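Local structure of nucleoside permease NupG (Escherichia coli K-12, 7DLA) at residues L220-F234 and I288-G301. The protein carries purine and pyrimidine nucleosides across the bacterial inner membrane by symport with protons, driven by the proton motive force. The protein carries 1 engineered substitution. Numbering follows the deposited sequence.
Sequences LGAELQITNMFGNTF and IVAWILRFALFAYG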
ATOM      1  N   LEU A 220      -0.512   8.216 -12.439  1.00 62.03           N
ATOM      2  CA  LEU A 220      -0.565   6.756 -12.451  1.00 62.37           C
ATOM      3  C   LEU A 220      -0.721   6.188 -11.040  1.00 62.70           C
ATOM      4  O   LEU A 220      -1.478   5.234 -10.838  1.00 62.45           O
ATOM      5  CB  LEU A 220       0.697   6.196 -13.113  1.00 63.00           C
ATOM      6  CG  LEU A 220       0.967   4.682 -13.232  1.00 63.68           C
ATOM      7  CD1 LEU A 220       1.276   3.997 -11.915  1.00 64.08           C
ATOM      8  CD2 LEU A 220      -0.192   3.991 -13.888  1.00 62.97           C
ATOM      9  N   GLY A 221       0.024   6.730 -10.068  1.00 63.31           N
ATOM     10  CA  GLY A 221      -0.055   6.239  -8.707  1.00 63.50           C
ATOM     11  C   GLY A 221      -1.424   6.450  -8.094  1.00 63.05           C
ATOM     12  O   GLY A 221      -1.827   5.717  -7.189  1.00 63.77           O
ATOM     13  N   ALA A 222      -2.168   7.443  -8.574  1.00 62.73           N
ATOM     14  CA  ALA A 222      -3.484   7.648  -7.994  1.00 62.36           C
ATOM     15  C   ALA A 222      -4.329   6.383  -8.077  1.00 62.30           C
ATOM     16  O   ALA A 222      -5.072   6.076  -7.144  1.00 63.69           O
ATOM     17  CB  ALA A 222      -4.188   8.827  -8.651  1.00 63.54           C
ATOM     18  N   GLU A 223      -4.213   5.605  -9.148  1.00 62.83           N
ATOM     19  CA  GLU A 223      -5.057   4.417  -9.228  1.00 62.75           C
ATOM     20  C   GLU A 223      -4.421   3.173  -8.608  1.00 62.17           C
ATOM     21  O   GLU A 223      -4.933   2.067  -8.802  1.00 61.60           O
ATOM     22  CB  GLU A 223      -5.467   4.102 -10.666  1.00 62.20           C
ATOM     23  CG  GLU A 223      -4.398   3.417 -11.495  1.00 63.83           C
ATOM     24  CD  GLU A 223      -4.617   3.645 -12.955  1.00 67.56           C
ATOM     25  OE1 GLU A 223      -5.215   4.684 -13.270  1.00 62.62           O
ATOM     26  OE2 GLU A 223      -4.205   2.810 -13.789  1.00 70.63           O
ATOM     27  N   LEU A 224      -3.328   3.314  -7.865  1.00 62.75           N
ATOM     28  CA  LEU A 224      -2.604   2.119  -7.432  1.00 64.26           C
ATOM     29  C   LEU A 224      -3.394   1.307  -6.410  1.00 63.60           C
ATOM     30  O   LEU A 224      -3.389   0.071  -6.466  1.00 66.87           O
ATOM     31  CB  LEU A 224      -1.233   2.497  -6.867  1.00 63.45           C
ATOM     32  CG  LEU A 224      -0.097   2.639  -7.878  1.00 63.63           C
ATOM     33  CD1 LEU A 224       1.171   2.960  -7.152  1.00 65.40           C
ATOM     34  CD2 LEU A 224       0.069   1.359  -8.661  1.00 63.87           C
ATOM     35  N   GLN A 225      -3.984   1.983  -5.423  1.00 62.87           N
ATOM     36  CA  GLN A 225      -4.675   1.312  -4.288  1.00 62.20           C
ATOM     37  C   GLN A 225      -6.189   1.199  -4.463  1.00 61.43           C
ATOM     38  O   GLN A 225      -6.806   0.580  -3.614  1.00 61.25           O
ATOM     39  CB  GLN A 225      -4.472   2.143  -3.028  1.00 62.47           C
ATOM     40  CG  GLN A 225      -3.133   2.842  -2.983  1.00 62.52           C
ATOM     41  CD  GLN A 225      -2.089   1.908  -2.440  1.00 61.88           C
ATOM     42  OE1 GLN A 225      -2.354   0.742  -2.200  1.00 61.56           O
ATOM     43  NE2 GLN A 225      -0.888   2.415  -2.254  1.00 62.34           N
ATOM     44  N   ILE A 226      -6.749   1.723  -5.546  1.00 61.46           N
ATOM     45  CA  ILE A 226      -8.222   1.739  -5.790  1.00 61.34           C
ATOM     46  C   ILE A 226      -8.817   0.354  -5.594  1.00 60.56           C
ATOM     47  O   ILE A 226      -9.828   0.240  -4.942  1.00 60.54           O
ATOM     48  CB  ILE A 226      -8.522   2.235  -7.207  1.00 62.56           C
ATOM     49  CG1 ILE A 226      -8.287   3.733  -7.332  1.00 60.66           C
ATOM     50  CG2 ILE A 226      -9.935   1.869  -7.595  1.00 59.95           C
ATOM     51  CD1 ILE A 226      -8.764   4.260  -8.622  1.00 60.10           C
ATOM     52  N   THR A 227      -8.189  -0.650  -6.180  1.00 60.48           N
ATOM     53  CA  THR A 227      -8.604  -2.062  -6.071  1.00 59.92           C
ATOM     54  C   THR A 227      -8.533  -2.484  -4.600  1.00 59.38           C
ATOM     55  O   THR A 227      -9.448  -3.146  -4.130  1.00 59.09           O
ATOM     56  CB  THR A 227      -7.665  -2.846  -6.981  1.00 59.48           C
ATOM     57  OG1 THR A 227      -7.632  -4.214  -6.604  1.00 62.79           O
ATOM     58  CG2 THR A 227      -6.263  -2.290  -6.908  1.00 58.73           C
ATOM     59  N   ASN A 228      -7.503  -2.041  -3.885  1.00 59.64           N
ATOM     60  CA  ASN A 228      -7.301  -2.381  -2.458  1.00 60.11           C
ATOM     61  C   ASN A 228      -8.249  -1.569  -1.585  1.00 60.02           C
ATOM     62  O   ASN A 228      -8.427  -1.946  -0.446  1.00 58.84           O
ATOM     63  CB  ASN A 228      -5.858  -2.133  -2.032  1.00 60.23           C
ATOM     64  CG  ASN A 228      -4.887  -3.099  -2.664  1.00 61.03           C
ATOM     65  OD1 ASN A 228      -5.273  -4.177  -3.085  1.00 59.66           O
ATOM     66  ND2 ASN A 228      -3.628  -2.717  -2.736  1.00 65.37           N
ATOM     67  N   MET A 229      -8.799  -0.475  -2.091  1.00 59.62           N
ATOM     68  CA  MET A 229      -9.735   0.314  -1.265  1.00 59.77           C
ATOM     69  C   MET A 229     -11.156  -0.197  -1.468  1.00 59.81           C
ATOM     70  O   MET A 229     -11.874  -0.278  -0.507  1.00 59.58           O
ATOM     71  CB  MET A 229      -9.715   1.790  -1.655  1.00 60.52           C
ATOM     72  CG  MET A 229      -8.431   2.498  -1.352  1.00 61.42           C
ATOM     73  SD  MET A 229      -8.534   4.240  -1.763  1.00 71.09           S
ATOM     74  CE  MET A 229      -8.394   4.133  -3.542  1.00 60.63           C
ATOM     75  N   PHE A 230     -11.534  -0.596  -2.671  1.00 59.83           N
ATOM     76  CA  PHE A 230     -12.939  -0.933  -2.820  1.00 59.81           C
ATOM     77  C   PHE A 230     -13.195  -2.304  -3.413  1.00 59.25           C
ATOM     78  O   PHE A 230     -14.339  -2.587  -3.761  1.00 59.03           O
ATOM     79  CB  PHE A 230     -13.679   0.104  -3.677  1.00 63.65           C
ATOM     80  CG  PHE A 230     -13.622   1.501  -3.133  1.00 61.10           C
ATOM     81  CD1 PHE A 230     -14.567   1.937  -2.214  1.00 60.83           C
ATOM     82  CD2 PHE A 230     -12.657   2.393  -3.584  1.00 60.75           C
ATOM     83  CE1 PHE A 230     -14.515   3.224  -1.722  1.00 64.63           C
ATOM     84  CE2 PHE A 230     -12.599   3.677  -3.097  1.00 60.92           C
ATOM     85  CZ  PHE A 230     -13.517   4.096  -2.163  1.00 61.32           C
ATOM     86  N   GLY A 231     -12.191  -3.161  -3.560  1.00 58.98           N
ATOM     87  CA  GLY A 231     -12.437  -4.431  -4.214  1.00 58.85           C
ATOM     88  C   GLY A 231     -13.229  -5.354  -3.320  1.00 58.75           C
ATOM     89  O   GLY A 231     -14.092  -6.111  -3.779  1.00 58.47           O
ATOM     90  N   ASN A 232     -12.973  -5.273  -2.023  1.00 58.45           N
ATOM     91  CA  ASN A 232     -13.739  -6.065  -1.087  1.00 58.62           C
ATOM     92  C   ASN A 232     -15.183  -5.565  -1.043  1.00 58.94           C
ATOM     93  O   ASN A 232     -16.125  -6.365  -0.947  1.00 59.19           O
ATOM     94  CB  ASN A 232     -13.067  -5.986   0.281  1.00 58.08           C
ATOM     95  CG  ASN A 232     -13.826  -6.714   1.337  1.00 58.19           C
ATOM     96  OD1 ASN A 232     -14.798  -6.214   1.902  1.00 57.91           O
ATOM     97  ND2 ASN A 232     -13.358  -7.921   1.643  1.00 58.81           N
ATOM     98  N   THR A 233     -15.375  -4.236  -1.145  1.00 58.23           N
ATOM     99  CA  THR A 233     -16.727  -3.672  -1.194  1.00 58.18           C
ATOM    100  C   THR A 233     -17.433  -4.039  -2.484  1.00 58.54           C
ATOM    101  O   THR A 233     -18.643  -4.276  -2.481  1.00 59.62           O
ATOM    102  CB  THR A 233     -16.695  -2.151  -1.027  1.00 57.62           C
ATOM    103  OG1 THR A 233     -15.845  -1.796   0.075  1.00 57.18           O
ATOM    104  CG2 THR A 233     -18.081  -1.613  -0.769  1.00 57.07           C
ATOM    105  N   PHE A 234     -16.690  -4.125  -3.581  1.00 59.44           N
ATOM    106  CA  PHE A 234     -17.272  -4.540  -4.847  1.00 59.42           C
ATOM    107  C   PHE A 234     -17.667  -6.013  -4.814  1.00 59.02           C
ATOM    108  O   PHE A 234     -18.700  -6.393  -5.374  1.00 60.09           O
ATOM    109  CB  PHE A 234     -16.298  -4.214  -5.987  1.00 58.12           C
ATOM    110  CG  PHE A 234     -16.452  -5.083  -7.200  1.00 58.08           C
ATOM    111  CD1 PHE A 234     -17.579  -4.978  -8.004  1.00 58.36           C
ATOM    112  CD2 PHE A 234     -15.509  -6.048  -7.507  1.00 57.69           C
ATOM    113  CE1 PHE A 234     -17.738  -5.791  -9.121  1.00 58.27           C
ATOM    114  CE2 PHE A 234     -15.656  -6.861  -8.630  1.00 57.30           C
ATOM    115  CZ  PHE A 234     -16.771  -6.738  -9.432  1.00 57.80           C
ATOM    116  N   ILE A 288       1.314  -0.359 -17.051  1.00 59.80           N
ATOM    117  CA  ILE A 288       0.199   0.508 -17.410  1.00 59.34           C
ATOM    118  C   ILE A 288      -0.875  -0.256 -18.183  1.00 57.81           C
ATOM    119  O   ILE A 288      -2.073  -0.022 -18.008  1.00 56.83           O
ATOM    120  CB  ILE A 288       0.723   1.712 -18.199  1.00 60.80           C
ATOM    121  CG1 ILE A 288       1.151   2.806 -17.241  1.00 61.09           C
ATOM    122  CG2 ILE A 288      -0.328   2.225 -19.128  1.00 66.06           C
ATOM    123  CD1 ILE A 288       1.968   3.836 -17.916  1.00 62.34           C
ATOM    124  N   VAL A 289      -0.471  -1.163 -19.061  1.00 58.13           N
ATOM    125  CA  VAL A 289      -1.459  -1.954 -19.787  1.00 57.56           C
ATOM    126  C   VAL A 289      -2.157  -2.925 -18.842  1.00 57.06           C
ATOM    127  O   VAL A 289      -3.382  -3.142 -18.927  1.00 56.61           O
ATOM    128  CB  VAL A 289      -0.782  -2.667 -20.975  1.00 56.78           C
ATOM    129  CG1 VAL A 289      -1.653  -3.794 -21.540  1.00 55.68           C
ATOM    130  CG2 VAL A 289      -0.471  -1.654 -22.041  1.00 58.03           C
ATOM    131  N   ALA A 290      -1.401  -3.507 -17.906  1.00 57.21           N
ATOM    132  CA  ALA A 290      -1.993  -4.454 -16.970  1.00 57.05           C
ATOM    133  C   ALA A 290      -3.097  -3.805 -16.133  1.00 56.51           C
ATOM    134  O   ALA A 290      -4.092  -4.458 -15.811  1.00 54.99           O
ATOM    135  CB  ALA A 290      -0.901  -5.054 -16.082  1.00 57.71           C
ATOM    136  N   TRP A 291      -2.937  -2.527 -15.765  1.00 56.66           N
ATOM    137  CA  TRP A 291      -4.006  -1.866 -15.013  1.00 56.96           C
ATOM    138  C   TRP A 291      -5.307  -1.816 -15.808  1.00 55.81           C
ATOM    139  O   TRP A 291      -6.403  -1.987 -15.244  1.00 55.93           O
ATOM    140  CB  TRP A 291      -3.598  -0.457 -14.584  1.00 58.19           C
ATOM    141  CG  TRP A 291      -2.756  -0.432 -13.357  1.00 60.47           C
ATOM    142  CD1 TRP A 291      -1.434  -0.100 -13.259  1.00 61.20           C
ATOM    143  CD2 TRP A 291      -3.172  -0.817 -12.034  1.00 61.60           C
ATOM    144  NE1 TRP A 291      -1.014  -0.220 -11.943  1.00 62.18           N
ATOM    145  CE2 TRP A 291      -2.061  -0.662 -11.180  1.00 62.64           C
ATOM    146  CE3 TRP A 291      -4.385  -1.267 -11.489  1.00 61.06           C
ATOM    147  CZ2 TRP A 291      -2.123  -0.946  -9.812  1.00 67.10           C
ATOM    148  CZ3 TRP A 291      -4.446  -1.551 -10.120  1.00 65.70           C
ATOM    149  CH2 TRP A 291      -3.323  -1.388  -9.301  1.00 65.90           C
ATOM    150  N   ILE A 292      -5.211  -1.551 -17.112  1.00 56.07           N
ATOM    151  CA  ILE A 292      -6.391  -1.605 -17.972  1.00 55.34           C
ATOM    152  C   ILE A 292      -7.071  -2.947 -17.803  1.00 55.14           C
ATOM    153  O   ILE A 292      -8.258  -3.026 -17.452  1.00 53.89           O
ATOM    154  CB  ILE A 292      -6.009  -1.394 -19.447  1.00 54.98           C
ATOM    155  CG1 ILE A 292      -5.293  -0.063 -19.651  1.00 55.00           C
ATOM    156  CG2 ILE A 292      -7.261  -1.506 -20.335  1.00 53.79           C
ATOM    157  CD1 ILE A 292      -4.814   0.128 -21.064  1.00 54.72           C
ATOM    158  N   LEU A 293      -6.308  -4.016 -18.079  1.00 54.22           N
ATOM    159  CA  LEU A 293      -6.858  -5.369 -17.991  1.00 54.16           C
ATOM    160  C   LEU A 293      -7.483  -5.645 -16.627  1.00 54.89           C
ATOM    161  O   LEU A 293      -8.558  -6.254 -16.531  1.00 54.60           O
ATOM    162  CB  LEU A 293      -5.773  -6.386 -18.258  1.00 53.56           C
ATOM    163  CG  LEU A 293      -5.493  -6.839 -19.664  1.00 53.01           C
ATOM    164  CD1 LEU A 293      -4.043  -7.244 -19.674  1.00 53.78           C
ATOM    165  CD2 LEU A 293      -6.359  -8.038 -19.957  1.00 52.87           C
ATOM    166  N   ARG A 294      -6.818  -5.208 -15.563  1.00 55.01           N
ATOM    167  CA  ARG A 294      -7.310  -5.420 -14.210  1.00 54.92           C
ATOM    168  C   ARG A 294      -8.707  -4.824 -14.058  1.00 55.05           C
ATOM    169  O   ARG A 294      -9.683  -5.545 -13.789  1.00 55.65           O
ATOM    170  CB  ARG A 294      -6.309  -4.793 -13.230  1.00 55.44           C
ATOM    171  CG  ARG A 294      -6.245  -5.300 -11.787  1.00 56.12           C
ATOM    172  CD  ARG A 294      -7.482  -4.979 -10.964  1.00 59.75           C
ATOM    173  NE  ARG A 294      -7.274  -5.230  -9.533  1.00 60.39           N
ATOM    174  CZ  ARG A 294      -7.256  -6.410  -8.923  1.00 57.18           C
ATOM    175  NH1 ARG A 294      -7.442  -7.537  -9.606  1.00 55.76           N
ATOM    176  NH2 ARG A 294      -7.042  -6.445  -7.611  1.00 57.15           N
ATOM    177  N   PHE A 295      -8.824  -3.506 -14.280  1.00 54.93           N
ATOM    178  CA  PHE A 295     -10.120  -2.845 -14.114  1.00 54.95           C
ATOM    179  C   PHE A 295     -11.161  -3.380 -15.102  1.00 54.74           C
ATOM    180  O   PHE A 295     -12.344  -3.495 -14.761  1.00 56.29           O
ATOM    181  CB  PHE A 295      -9.970  -1.339 -14.281  1.00 55.66           C
ATOM    182  CG  PHE A 295      -9.115  -0.678 -13.227  1.00 56.27           C
ATOM    183  CD1 PHE A 295      -9.440  -0.756 -11.887  1.00 56.41           C
ATOM    184  CD2 PHE A 295      -7.998   0.075 -13.598  1.00 58.37           C
ATOM    185  CE1 PHE A 295      -8.661  -0.126 -10.923  1.00 57.40           C
ATOM    186  CE2 PHE A 295      -7.215   0.706 -12.643  1.00 58.20           C
ATOM    187  CZ  PHE A 295      -7.551   0.597 -11.297  1.00 59.09           C
ATOM    188  N   ALA A 296     -10.747  -3.717 -16.329  1.00 55.42           N
ATOM    189  CA  ALA A 296     -11.670  -4.302 -17.299  1.00 54.94           C
ATOM    190  C   ALA A 296     -12.230  -5.633 -16.808  1.00 55.59           C
ATOM    191  O   ALA A 296     -13.425  -5.910 -16.975  1.00 55.60           O
ATOM    192  CB  ALA A 296     -10.967  -4.491 -18.636  1.00 55.12           C
ATOM    193  N   LEU A 297     -11.383  -6.468 -16.199  1.00 54.89           N
ATOM    194  CA  LEU A 297     -11.838  -7.769 -15.723  1.00 55.72           C
ATOM    195  C   LEU A 297     -12.741  -7.656 -14.479  1.00 56.09           C
ATOM    196  O   LEU A 297     -13.651  -8.482 -14.283  1.00 55.96           O
ATOM    197  CB  LEU A 297     -10.619  -8.655 -15.468  1.00 54.41           C
ATOM    198  CG  LEU A 297      -9.936  -9.229 -16.705  1.00 53.59           C
ATOM    199  CD1 LEU A 297      -8.725  -9.978 -16.304  1.00 54.06           C
ATOM    200  CD2 LEU A 297     -10.845 -10.166 -17.463  1.00 54.40           C
ATOM    201  N   PHE A 298     -12.487  -6.653 -13.630  1.00 55.93           N
ATOM    202  CA  PHE A 298     -13.401  -6.314 -12.537  1.00 56.20           C
ATOM    203  C   PHE A 298     -14.763  -5.868 -13.053  1.00 56.70           C
ATOM    204  O   PHE A 298     -15.795  -6.196 -12.456  1.00 56.44           O
ATOM    205  CB  PHE A 298     -12.770  -5.212 -11.695  1.00 56.14           C
ATOM    206  CG  PHE A 298     -12.158  -5.689 -10.427  1.00 56.75           C
ATOM    207  CD1 PHE A 298     -11.389  -6.833 -10.400  1.00 56.65           C
ATOM    208  CD2 PHE A 298     -12.211  -4.888  -9.289  1.00 56.89           C
ATOM    209  CE1 PHE A 298     -10.793  -7.237  -9.230  1.00 56.38           C
ATOM    210  CE2 PHE A 298     -11.599  -5.270  -8.125  1.00 56.51           C
ATOM    211  CZ  PHE A 298     -10.892  -6.445  -8.091  1.00 56.52           C
ATOM    212  N   ALA A 299     -14.774  -5.090 -14.145  1.00 56.71           N
ATOM    213  CA  ALA A 299     -16.009  -4.584 -14.735  1.00 56.57           C
ATOM    214  C   ALA A 299     -16.936  -5.692 -15.226  1.00 57.03           C
ATOM    215  O   ALA A 299     -18.158  -5.538 -15.165  1.00 56.89           O
ATOM    216  CB  ALA A 299     -15.682  -3.642 -15.880  1.00 56.33           C
ATOM    217  N   TYR A 300     -16.402  -6.809 -15.688  1.00 57.48           N
ATOM    218  CA  TYR A 300     -17.239  -7.923 -16.098  1.00 58.39           C
ATOM    219  C   TYR A 300     -17.189  -9.095 -15.140  1.00 58.79           C
ATOM    220  O   TYR A 300     -17.743 -10.154 -15.450  1.00 59.94           O
ATOM    221  CB  TYR A 300     -16.859  -8.361 -17.506  1.00 57.96           C
ATOM    222  CG  TYR A 300     -17.077  -7.249 -18.469  1.00 58.03           C
ATOM    223  CD1 TYR A 300     -16.201  -6.183 -18.549  1.00 59.90           C
ATOM    224  CD2 TYR A 300     -18.206  -7.236 -19.268  1.00 58.12           C
ATOM    225  CE1 TYR A 300     -16.425  -5.143 -19.441  1.00 60.77           C
ATOM    226  CE2 TYR A 300     -18.448  -6.212 -20.140  1.00 61.34           C
ATOM    227  CZ  TYR A 300     -17.557  -5.167 -20.232  1.00 62.18           C
ATOM    228  OH  TYR A 300     -17.812  -4.150 -21.119  1.00 60.16           O
ATOM    229  N   GLY A 301     -16.541  -8.897 -13.990  1.00 58.84           N
ATOM    230  CA  GLY A 301     -16.418  -9.951 -12.966  1.00 60.17           C
ATOM    231  C   GLY A 301     -17.767 -10.342 -12.390  1.00 65.17           C
ATOM    232  O   GLY A 301     -18.593  -9.444 -12.171  1.00 64.88           O
TER
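Thr-227 and Arg-294 meet where two transmembrane segments, bridged by long side chains, run nearly parallel: the axes of 226-234 and 288-299 approach to 12.2 Å and their N-to-C directions differ by 11°. The pair illustrates how a buried guanidinium can be settled within a membrane protein. Arg-294 NH2 donates to Thr-227 OG1 over 2.5 Å, the oxygen tilted somewhat out of the guanidinium plane; NE adds a weak bond to the same oxygen. The bend at chi2 (-68°) turns the arginine across the threonine, while Ser-260 and Ser-314 take further guanidinium N-H groups.

The methyl CG2 of Thr-227 abuts the edge of the Trp-291 indole. That ring reaches the interrupted helix 220-222/226-234 at its break: the carbonyl O of Glu-223 lies over one face, and the Leu-224 side chain crosses it at about a right angle, CD2 lying 3.4 Å from Trp-291 CZ2. Glu-223, its CG wedged between backbone N and carbonyl carbon, runs past the tryptophan in the opposite direction. Its OE2 approaches Trp-291 CB and the edge of Phe-295, and is hydrogen-bonded to Ser-391 of helix 380-402.

Toward the periplasm, Phe-298 has Arg-294 NE above the rim of one face and CE2 of Phe-234 above the rim of the opposite face. The two phenyl rings are slid well apart, 5.2 Å between centroids with planes at 28°, and Trp-384 meets both edge-to-face. Such a broken transmembrane helix, with polar residues set among aromatic ones beside a neighbouring helix, belongs here to the C-terminal helical bundle of a major facilitator superfamily transporter.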